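Local coordinates for protein SusD homolog (Bacteroides thetaiotaomicron, PDB 3EHM) that probably binds mucin O-glycans at the cell surface as a SusD-like lipoprotein, helping a human gut symbiont to use host glycans, at residues L261-M272 and A325-S335; N62-N72 and V310-S319. All coordinates share one frame; numbering follows the deposited sequence.

Contact 1. Residues L261-M272 and A325-S335; sequences LASVNEYNETRM and AKFASRPKVDS
R271 and R330 stack their guanidinium groups where the short helix 261-266 and strand 270-272 of this SusD-like fold meet the long loop between strands 304-306 and 339-342. The two side chains run alongside each other in the same direction, with centres 4.0 Å apart and planes at 13°. The like charges are probably tolerated because the groups meet face to face and direct their N-H bonds outward, R271 to carbonyl oxygens, R330 to a water and to weakly bound oxygens. R271 grips K326 O side-on with two nitrogens, NH2 at 2.7 Å and NE at 3.0 Å. Its third nitrogen, NH1, turns back to its own segment, reaching V264 O at 2.7 Å in the carbonyl plane, on a lone pair, and T270 O from above the carbonyl plane. The bend at chi2 (-72°) folds the chain back so that it can serve both segments. R330 is extended instead; its NH1 makes a weak bond to N265 OD1, and a water links the same nitrogen to N265 O.

Toward the helix side, the polar centre gives way to apolar packing. The compact ring of P331 sets CD against CG2 of V264, 3.9 Å away, while F67 of the neighbouring strand also touches the proline. Further along, L261 CD2 meets V333 CG1, branched aliphatic groups that pack the start of helix 261-266 on the loop. N265, at the partly exposed margin, uses ND2 to reach V333 O through a second water. At the other end of the contact, S329 OG bonds the backbone N of F308, and the methyl CE of selenomethionine M272 rests on S329 CB. Beside it, M272 N donates almost straight to S329 O, 2.9 Å away with an angle of 169°.

Contact 2. Residues N62-N72 and V310-S319; sequences NYIGYFGNNNN and VAPTNSKSKS
A Schellman motif at G65 ends helix 60-63 and leads into strand 67-69; the loop 310-319 meets the helix end at N62 and the strand from G68 onward, joined mainly by asparagine amides. These side chains suit irregular backbones because one amide both donates and accepts. N62, with CG anti to the backbone N (chi1 153°), sends OD1 to T313 N at 2.7 Å; the N-H arrives in the carbonyl plane, on a lone pair. A water ties the same OD1 to N69 N, A311 O and N314 N. G68 fits because V310 O packs 3.6 Å from its CA as a CA-H...O contact, where a CB would clash.

N70 reads the backbone of S319 twice: OD1 accepts from S319 N and ND2 donates to S319 O, both at 3.1 Å, while ND2 also bonds N268 O. N72 ND2 donates to S315 O at 3.0 Å, from above that carbonyl plane; its OD1 bonds G74 N. The aliphatic part of K318 packs over N70 O, which is buried without a polar partner, as its NZ extends to Y267 O. N70 itself, its amide meeting both N-H and C=O of one residue, centres an inverse gamma turn.

Contacts 1 and 2 share the two-stranded antiparallel sheet: strand 270-272 belongs to contact 1 and strand 67-69 to contact 2. Both also draw on the long loop between strands 304-306 and 339-342, whose earlier part, 310-319, serves contact 2 and later part, 325-335, contact 1. Their centres lie about 12 Å apart, and E269 O probably bonds N70 N between them. Contact 2 is the more buried; neutral amides and bridging waters satisfy much of its backbone, though N70 O stays without a polar partner. Contact 1 is only partly buried; it joins stacked arginines to aliphatic packing, with waters bridging at N265. Neither relies on a cross-segment salt bridge.

Contact 1. Residues L261-M272 and A325-S335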
loop_
_atom_site.group_PDB
_atom_site.type_symbol
_atom_site.label_atom_id
_atom_site.label_comp_id
_atom_site.label_asym_id
_atom_site.label_seq_id
_atom_site.Cartn_x
_atom_site.Cartn_y
_atom_site.Cartn_z
ATOM N N LEU A 261 0.749 -16.360 -3.685
ATOM C CA LEU A 261 1.294 -17.702 -3.859
ATOM C C LEU A 261 2.092 -17.931 -5.140
ATOM O O LEU A 261 3.166 -18.533 -5.104
ATOM C CB LEU A 261 0.172 -18.739 -3.749
ATOM C CG LEU A 261 -0.407 -18.858 -2.335
ATOM C CD1 LEU A 261 -1.529 -19.890 -2.317
ATOM C CD2 LEU A 261 0.701 -19.266 -1.373
ATOM N N ALA A 262 1.579 -17.459 -6.269
ATOM C CA ALA A 262 2.286 -17.642 -7.536
ATOM C C ALA A 262 3.739 -17.162 -7.454
ATOM O O ALA A 262 4.663 -17.907 -7.776
ATOM C CB ALA A 262 1.555 -16.908 -8.654
ATOM N N SER A 263 3.947 -15.925 -7.014
ATOM C CA SER A 263 5.304 -15.395 -6.932
ATOM C C SER A 263 6.142 -15.983 -5.795
ATOM O O SER A 263 7.355 -16.150 -5.935
ATOM C CB SER A 263 5.273 -13.870 -6.811
ATOM O OG SER A 263 6.588 -13.348 -6.904
ATOM N N VAL A 264 5.507 -16.303 -4.673
ATOM C CA VAL A 264 6.238 -16.868 -3.542
ATOM C C VAL A 264 6.616 -18.336 -3.737
ATOM O O VAL A 264 7.774 -18.711 -3.542
ATOM C CB VAL A 264 5.425 -16.746 -2.218
ATOM C CG1 VAL A 264 6.092 -17.562 -1.112
ATOM C CG2 VAL A 264 5.333 -15.283 -1.792
ATOM N N ASN A 265 5.652 -19.163 -4.135
ATOM C CA ASN A 265 5.903 -20.595 -4.293
ATOM C C ASN A 265 6.073 -21.134 -5.706
ATOM O O ASN A 265 6.896 -22.020 -5.933
ATOM C CB ASN A 265 4.800 -21.399 -3.599
ATOM C CG ASN A 265 4.699 -21.094 -2.121
ATOM O OD1 ASN A 265 5.711 -20.987 -1.425
ATOM N ND2 ASN A 265 3.477 -20.966 -1.628
ATOM N N GLU A 266 5.295 -20.622 -6.652
ATOM C CA GLU A 266 5.386 -21.103 -8.024
ATOM C C GLU A 266 6.626 -20.610 -8.757
ATOM O O GLU A 266 7.398 -21.407 -9.292
ATOM C CB GLU A 266 4.139 -20.697 -8.811
ATOM C CG GLU A 266 2.841 -21.330 -8.316
ATOM C CD GLU A 266 2.900 -22.851 -8.272
ATOM O OE1 GLU A 266 3.453 -23.461 -9.215
ATOM O OE2 GLU A 266 2.381 -23.437 -7.297
ATOM N N TYR A 267 6.820 -19.296 -8.777
ATOM C CA TYR A 267 7.961 -18.709 -9.467
ATOM C C TYR A 267 9.211 -18.603 -8.594
ATOM O O TYR A 267 10.321 -18.432 -9.111
ATOM C CB TYR A 267 7.598 -17.313 -9.989
ATOM C CG TYR A 267 6.334 -17.250 -10.826
ATOM C CD1 TYR A 267 6.018 -18.258 -11.737
ATOM C CD2 TYR A 267 5.477 -16.151 -10.739
ATOM C CE1 TYR A 267 4.876 -18.172 -12.542
ATOM C CE2 TYR A 267 4.338 -16.054 -11.540
ATOM C CZ TYR A 267 4.044 -17.067 -12.439
ATOM O OH TYR A 267 2.931 -16.961 -13.246
ATOM N N ASN A 268 9.029 -18.696 -7.277
ATOM C CA ASN A 268 10.139 -18.601 -6.335
ATOM C C ASN A 268 10.855 -17.269 -6.502
ATOM O O ASN A 268 12.088 -17.205 -6.477
ATOM C CB ASN A 268 11.122 -19.750 -6.566
ATOM C CG ASN A 268 10.560 -21.081 -6.136
ATOM O OD1 ASN A 268 10.489 -22.027 -6.924
ATOM N ND2 ASN A 268 10.147 -21.163 -4.879
ATOM N N GLU A 269 10.072 -16.206 -6.658
ATOM C CA GLU A 269 10.626 -14.876 -6.864
ATOM C C GLU A 269 10.412 -13.900 -5.709
ATOM O O GLU A 269 11.205 -12.985 -5.523
ATOM C CB GLU A 269 10.069 -14.286 -8.171
ATOM C CG GLU A 269 10.393 -15.150 -9.399
ATOM C CD GLU A 269 9.790 -14.631 -10.698
ATOM O OE1 GLU A 269 8.623 -14.184 -10.687
ATOM O OE2 GLU A 269 10.482 -14.688 -11.736
ATOM N N THR A 270 9.356 -14.084 -4.925
ATOM C CA THR A 270 9.111 -13.173 -3.813
ATOM C C THR A 270 9.573 -13.727 -2.471
ATOM O O THR A 270 9.139 -14.793 -2.041
ATOM C CB THR A 270 7.625 -12.788 -3.730
ATOM O OG1 THR A 270 7.275 -12.034 -4.897
ATOM C CG2 THR A 270 7.356 -11.937 -2.489
ATOM N N ARG A 271 10.451 -12.976 -1.812
ATOM C CA ARG A 271 11.013 -13.369 -0.526
ATOM C C ARG A 271 10.977 -12.192 0.453
ATOM O O ARG A 271 10.561 -11.090 0.090
ATOM C CB ARG A 271 12.454 -13.844 -0.737
ATOM C CG ARG A 271 12.579 -15.072 -1.657
ATOM C CD ARG A 271 12.064 -16.317 -0.947
ATOM N NE ARG A 271 12.189 -17.550 -1.728
ATOM C CZ ARG A 271 11.208 -18.087 -2.450
ATOM N NH1 ARG A 271 10.017 -17.502 -2.508
ATOM N NH2 ARG A 271 11.403 -19.236 -3.087
HETATM N N MSE A 272 11.408 -12.428 1.691
HETATM C CA MSE A 272 11.420 -11.386 2.723
HETATM C C MSE A 272 12.397 -10.260 2.377
HETATM O O MSE A 272 13.550 -10.514 2.030
HETATM C CB MSE A 272 11.797 -11.993 4.081
HETATM C CG MSE A 272 11.806 -10.995 5.237
HETATM SE SE MSE A 272 12.379 -11.814 6.906
HETATM C CE MSE A 272 14.207 -12.219 6.420
ATOM N N ALA A 325 18.626 -17.408 -3.103
ATOM C CA ALA A 325 17.494 -16.702 -2.522
ATOM C C ALA A 325 16.228 -17.547 -2.625
ATOM O O ALA A 325 15.207 -17.210 -2.030
ATOM C CB ALA A 325 17.297 -15.355 -3.218
ATOM N N LYS A 326 16.286 -18.640 -3.380
ATOM C CA LYS A 326 15.115 -19.499 -3.490
ATOM C C LYS A 326 14.768 -19.978 -2.090
ATOM O O LYS A 326 13.600 -20.193 -1.769
ATOM C CB LYS A 326 15.380 -20.708 -4.397
ATOM C CG LYS A 326 14.234 -21.724 -4.379
ATOM C CD LYS A 326 14.401 -22.843 -5.398
ATOM C CE LYS A 326 13.261 -23.856 -5.275
ATOM N NZ LYS A 326 13.329 -24.922 -6.319
ATOM N N PHE A 327 15.787 -20.127 -1.252
ATOM C CA PHE A 327 15.572 -20.586 0.110
ATOM C C PHE A 327 15.738 -19.526 1.188
ATOM O O PHE A 327 15.981 -19.842 2.354
ATOM C CB PHE A 327 16.469 -21.790 0.386
ATOM C CG PHE A 327 16.243 -22.914 -0.575
ATOM C CD1 PHE A 327 17.034 -23.047 -1.709
ATOM C CD2 PHE A 327 15.182 -23.796 -0.388
ATOM C CE1 PHE A 327 16.769 -24.042 -2.650
ATOM C CE2 PHE A 327 14.910 -24.790 -1.322
ATOM C CZ PHE A 327 15.706 -24.911 -2.455
ATOM N N ALA A 328 15.609 -18.263 0.794
ATOM C CA ALA A 328 15.688 -17.167 1.748
ATOM C C ALA A 328 14.336 -17.191 2.454
ATOM O O ALA A 328 13.440 -17.933 2.045
ATOM C CB ALA A 328 15.876 -15.841 1.018
ATOM N N SER A 329 14.183 -16.400 3.511
ATOM C CA SER A 329 12.909 -16.361 4.225
ATOM C C SER A 329 11.798 -15.997 3.242
ATOM O O SER A 329 11.999 -15.181 2.340
ATOM C CB SER A 329 12.967 -15.330 5.357
ATOM O OG SER A 329 13.855 -15.754 6.376
ATOM N N ARG A 330 10.631 -16.608 3.416
ATOM C CA ARG A 330 9.493 -16.359 2.538
ATOM C C ARG A 330 8.309 -15.817 3.316
ATOM O O ARG A 330 8.163 -16.088 4.501
ATOM C CB ARG A 330 9.022 -17.656 1.876
ATOM C CG ARG A 330 10.100 -18.484 1.232
ATOM C CD ARG A 330 9.485 -19.710 0.573
ATOM N NE ARG A 330 10.509 -20.588 0.018
ATOM C CZ ARG A 330 10.262 -21.594 -0.813
ATOM N NH1 ARG A 330 9.016 -21.850 -1.189
ATOM N NH2 ARG A 330 11.260 -22.342 -1.262
ATOM N N PRO A 331 7.442 -15.043 2.649
ATOM C CA PRO A 331 6.274 -14.513 3.352
ATOM C C PRO A 331 5.401 -15.717 3.704
ATOM O O PRO A 331 5.265 -16.640 2.895
ATOM C CB PRO A 331 5.607 -13.632 2.295
ATOM C CG PRO A 331 6.755 -13.180 1.450
ATOM C CD PRO A 331 7.567 -14.445 1.310
ATOM N N LYS A 332 4.841 -15.735 4.909
ATOM C CA LYS A 332 3.961 -16.828 5.294
ATOM C C LYS A 332 2.603 -16.535 4.679
ATOM O O LYS A 332 2.059 -15.439 4.847
ATOM C CB LYS A 332 3.823 -16.918 6.814
ATOM C CG LYS A 332 4.984 -17.605 7.500
ATOM C CD LYS A 332 4.679 -17.867 8.972
ATOM C CE LYS A 332 5.793 -18.676 9.621
ATOM N NZ LYS A 332 5.570 -18.854 11.079
ATOM N N VAL A 333 2.065 -17.502 3.950
ATOM C CA VAL A 333 0.773 -17.322 3.311
ATOM C C VAL A 333 0.271 -18.646 2.747
ATOM O O VAL A 333 1.061 -19.521 2.394
ATOM C CB VAL A 333 0.866 -16.281 2.155
ATOM C CG1 VAL A 333 1.869 -16.751 1.097
ATOM C CG2 VAL A 333 -0.500 -16.073 1.520
ATOM N N ASP A 334 -1.045 -18.808 2.705
ATOM C CA ASP A 334 -1.628 -20.013 2.127
ATOM C C ASP A 334 -2.781 -19.593 1.220
ATOM O O ASP A 334 -3.128 -18.412 1.157
ATOM C CB ASP A 334 -2.085 -20.992 3.214
ATOM C CG ASP A 334 -3.023 -20.367 4.209
ATOM O OD1 ASP A 334 -4.094 -19.879 3.795
ATOM O OD2 ASP A 334 -2.689 -20.373 5.417
ATOM N N SER A 335 -3.373 -20.549 0.514
ATOM C CA SER A 335 -4.444 -20.239 -0.425
ATOM C C SER A 335 -5.623 -19.461 0.155
ATOM O O SER A 335 -6.225 -18.641 -0.539
ATOM C CB SER A 335 -4.947 -21.524 -1.094
ATOM O OG SER A 335 -5.447 -22.436 -0.136
HETATM O O HOH W 1 8.497 -23.098 -3.666
HETATM O O HOH W 2 3.165 -20.444 1.207
HETATM O O HOH W 3 6.424 -21.269 0.923
#

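Contact 2. Residues N62-N72 and V310-S319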
loop_
_atom_site.group_PDB
_atom_site.type_symbol
_atom_site.label_atom_id
_atom_site.label_comp_id
_atom_site.label_asym_id
_atom_site.label_seq_id
_atom_site.Cartn_x
_atom_site.Cartn_y
_atom_site.Cartn_z
ATOM N N ASN A 62 8.862 -4.262 -3.179
ATOM C CA ASN A 62 10.289 -4.481 -3.346
ATOM C C ASN A 62 11.040 -3.184 -3.051
ATOM O O ASN A 62 12.048 -3.194 -2.346
ATOM C CB ASN A 62 10.566 -4.974 -4.772
ATOM C CG ASN A 62 11.965 -4.630 -5.262
ATOM O OD1 ASN A 62 12.973 -4.998 -4.648
ATOM N ND2 ASN A 62 12.031 -3.929 -6.389
ATOM N N TYR A 63 10.531 -2.069 -3.574
ATOM C CA TYR A 63 11.156 -0.766 -3.368
ATOM C C TYR A 63 11.339 -0.445 -1.879
ATOM O O TYR A 63 12.429 -0.071 -1.447
ATOM C CB TYR A 63 10.304 0.347 -3.992
ATOM C CG TYR A 63 9.983 0.196 -5.472
ATOM C CD1 TYR A 63 8.835 0.782 -6.009
ATOM C CD2 TYR A 63 10.818 -0.523 -6.330
ATOM C CE1 TYR A 63 8.519 0.652 -7.362
ATOM C CE2 TYR A 63 10.512 -0.660 -7.688
ATOM C CZ TYR A 63 9.357 -0.071 -8.194
ATOM O OH TYR A 63 9.025 -0.220 -9.521
ATOM N N ILE A 64 10.265 -0.588 -1.102
ATOM C CA ILE A 64 10.302 -0.274 0.325
ATOM C C ILE A 64 10.802 -1.384 1.240
ATOM O O ILE A 64 10.783 -1.240 2.459
ATOM C CB ILE A 64 8.925 0.176 0.830
ATOM C CG1 ILE A 64 7.920 -0.967 0.665
ATOM C CG2 ILE A 64 8.492 1.436 0.091
ATOM C CD1 ILE A 64 6.510 -0.592 1.001
ATOM N N GLY A 65 11.220 -2.501 0.667
ATOM C CA GLY A 65 11.768 -3.562 1.489
ATOM C C GLY A 65 10.844 -4.530 2.195
ATOM O O GLY A 65 11.279 -5.209 3.134
ATOM N N TYR A 66 9.578 -4.584 1.792
ATOM C CA TYR A 66 8.655 -5.554 2.381
ATOM C C TYR A 66 9.116 -6.895 1.813
ATOM O O TYR A 66 9.129 -7.917 2.502
ATOM C CB TYR A 66 7.214 -5.327 1.904
ATOM C CG TYR A 66 6.336 -4.445 2.766
ATOM C CD1 TYR A 66 4.996 -4.259 2.433
ATOM C CD2 TYR A 66 6.826 -3.810 3.906
ATOM C CE1 TYR A 66 4.162 -3.466 3.207
ATOM C CE2 TYR A 66 5.996 -3.010 4.694
ATOM C CZ TYR A 66 4.665 -2.845 4.335
ATOM O OH TYR A 66 3.827 -2.067 5.092
ATOM N N PHE A 67 9.487 -6.868 0.534
ATOM C CA PHE A 67 9.932 -8.065 -0.174
ATOM C C PHE A 67 11.254 -7.841 -0.884
ATOM O O PHE A 67 11.694 -6.705 -1.062
ATOM C CB PHE A 67 8.906 -8.480 -1.241
ATOM C CG PHE A 67 7.491 -8.488 -0.755
ATOM C CD1 PHE A 67 6.582 -7.543 -1.217
ATOM C CD2 PHE A 67 7.072 -9.420 0.182
ATOM C CE1 PHE A 67 5.269 -7.525 -0.748
ATOM C CE2 PHE A 67 5.764 -9.412 0.658
ATOM C CZ PHE A 67 4.860 -8.461 0.191
ATOM N N GLY A 68 11.863 -8.950 -1.294
ATOM C CA GLY A 68 13.111 -8.932 -2.030
ATOM C C GLY A 68 12.884 -9.884 -3.192
ATOM O O GLY A 68 12.256 -10.925 -3.004
ATOM N N ASN A 69 13.366 -9.540 -4.384
ATOM C CA ASN A 69 13.166 -10.392 -5.555
ATOM C C ASN A 69 14.315 -11.365 -5.822
ATOM O O ASN A 69 15.486 -10.978 -5.796
ATOM C CB ASN A 69 12.984 -9.548 -6.826
ATOM C CG ASN A 69 11.856 -8.537 -6.722
ATOM O OD1 ASN A 69 10.743 -8.861 -6.300
ATOM N ND2 ASN A 69 12.136 -7.302 -7.134
ATOM N N ASN A 70 13.973 -12.624 -6.090
ATOM C CA ASN A 70 14.970 -13.637 -6.431
ATOM C C ASN A 70 15.008 -13.642 -7.958
ATOM O O ASN A 70 14.759 -14.663 -8.603
ATOM C CB ASN A 70 14.548 -15.012 -5.895
ATOM C CG ASN A 70 15.449 -16.142 -6.378
ATOM O OD1 ASN A 70 16.636 -15.943 -6.657
ATOM N ND2 ASN A 70 14.887 -17.346 -6.460
ATOM N N ASN A 71 15.313 -12.479 -8.526
ATOM C CA ASN A 71 15.367 -12.309 -9.976
ATOM C C ASN A 71 15.650 -10.839 -10.279
ATOM O O ASN A 71 15.481 -9.985 -9.416
ATOM C CB ASN A 71 14.007 -12.707 -10.578
ATOM C CG ASN A 71 14.081 -13.028 -12.060
ATOM O OD1 ASN A 71 13.171 -13.653 -12.613
ATOM N ND2 ASN A 71 15.152 -12.600 -12.712
ATOM N N ASN A 72 16.103 -10.547 -11.495
ATOM C CA ASN A 72 16.339 -9.167 -11.894
ATOM C C ASN A 72 15.671 -8.939 -13.245
ATOM O O ASN A 72 15.674 -7.826 -13.774
ATOM C CB ASN A 72 17.840 -8.838 -11.967
ATOM C CG ASN A 72 18.582 -9.652 -13.008
ATOM O OD1 ASN A 72 17.978 -10.317 -13.854
ATOM N ND2 ASN A 72 19.909 -9.591 -12.957
ATOM N N VAL A 310 16.352 -10.687 1.312
ATOM C CA VAL A 310 16.854 -10.456 -0.034
ATOM C C VAL A 310 16.838 -8.937 -0.168
ATOM O O VAL A 310 15.846 -8.286 0.172
ATOM C CB VAL A 310 15.944 -11.107 -1.094
ATOM C CG1 VAL A 310 16.422 -10.749 -2.495
ATOM C CG2 VAL A 310 15.956 -12.625 -0.914
ATOM N N ALA A 311 17.941 -8.372 -0.642
ATOM C CA ALA A 311 18.053 -6.925 -0.762
ATOM C C ALA A 311 17.055 -6.308 -1.734
ATOM O O ALA A 311 16.568 -6.971 -2.653
ATOM C CB ALA A 311 19.474 -6.552 -1.155
ATOM N N PRO A 312 16.726 -5.022 -1.532
ATOM C CA PRO A 312 15.774 -4.342 -2.413
ATOM C C PRO A 312 16.381 -4.104 -3.786
ATOM O O PRO A 312 17.588 -3.884 -3.911
ATOM C CB PRO A 312 15.482 -3.047 -1.670
ATOM C CG PRO A 312 16.785 -2.755 -1.002
ATOM C CD PRO A 312 17.195 -4.115 -0.469
ATOM N N THR A 313 15.536 -4.160 -4.810
ATOM C CA THR A 313 15.970 -3.951 -6.185
ATOM C C THR A 313 17.213 -4.800 -6.463
ATOM O O THR A 313 18.278 -4.291 -6.819
ATOM C CB THR A 313 16.242 -2.446 -6.435
ATOM O OG1 THR A 313 15.101 -1.686 -6.002
ATOM C CG2 THR A 313 16.464 -2.170 -7.918
ATOM N N ASN A 314 17.044 -6.108 -6.288
ATOM C CA ASN A 314 18.091 -7.100 -6.490
ATOM C C ASN A 314 18.720 -6.964 -7.871
ATOM O O ASN A 314 18.013 -6.814 -8.863
ATOM C CB ASN A 314 17.497 -8.503 -6.331
ATOM C CG ASN A 314 18.549 -9.602 -6.346
ATOM O OD1 ASN A 314 18.220 -10.781 -6.238
ATOM N ND2 ASN A 314 19.813 -9.226 -6.471
ATOM N N SER A 315 20.048 -7.018 -7.930
ATOM C CA SER A 315 20.745 -6.899 -9.203
ATOM C C SER A 315 21.186 -8.264 -9.719
ATOM O O SER A 315 21.678 -8.378 -10.838
ATOM C CB SER A 315 21.965 -5.983 -9.061
ATOM O OG SER A 315 22.946 -6.566 -8.222
ATOM N N LYS A 316 20.987 -9.298 -8.909
ATOM C CA LYS A 316 21.378 -10.655 -9.283
ATOM C C LYS A 316 20.290 -11.448 -10.003
ATOM O O LYS A 316 19.095 -11.231 -9.790
ATOM C CB LYS A 316 21.818 -11.432 -8.040
ATOM C CG LYS A 316 23.323 -11.459 -7.793
ATOM C CD LYS A 316 23.913 -10.073 -7.632
ATOM C CE LYS A 316 25.400 -10.151 -7.276
ATOM N NZ LYS A 316 26.217 -10.883 -8.297
ATOM N N SER A 317 20.719 -12.376 -10.854
ATOM C CA SER A 317 19.797 -13.228 -11.597
ATOM C C SER A 317 19.119 -14.212 -10.649
ATOM O O SER A 317 19.593 -14.447 -9.539
ATOM C CB SER A 317 20.552 -14.016 -12.675
ATOM O OG SER A 317 21.103 -13.146 -13.646
ATOM N N LYS A 318 18.006 -14.787 -11.091
ATOM C CA LYS A 318 17.289 -15.764 -10.282
ATOM C C LYS A 318 18.179 -16.986 -10.071
ATOM O O LYS A 318 18.924 -17.369 -10.963
ATOM C CB LYS A 318 16.006 -16.200 -10.992
ATOM C CG LYS A 318 15.234 -17.283 -10.249
ATOM C CD LYS A 318 14.015 -17.736 -11.035
ATOM C CE LYS A 318 13.254 -18.816 -10.284
ATOM N NZ LYS A 318 12.130 -19.368 -11.090
ATOM N N SER A 319 18.102 -17.595 -8.894
ATOM C CA SER A 319 18.892 -18.787 -8.604
ATOM C C SER A 319 18.049 -19.778 -7.807
ATOM O O SER A 319 17.114 -19.384 -7.104
ATOM C CB SER A 319 20.151 -18.419 -7.819
ATOM O OG SER A 319 20.899 -19.581 -7.507
HETATM O O HOH W 4 14.871 -7.110 -4.645
HETATM O O HOH W 5 14.719 0.036 -3.393
HETATM O O HOH W 6 14.220 -5.999 -0.155
HETATM O O HOH W 7 14.772 -7.100 -8.637
HETATM O O HOH W 8 18.758 -13.850 -7.023
HETATM O O HOH W 9 18.702 -12.435 -15.205
#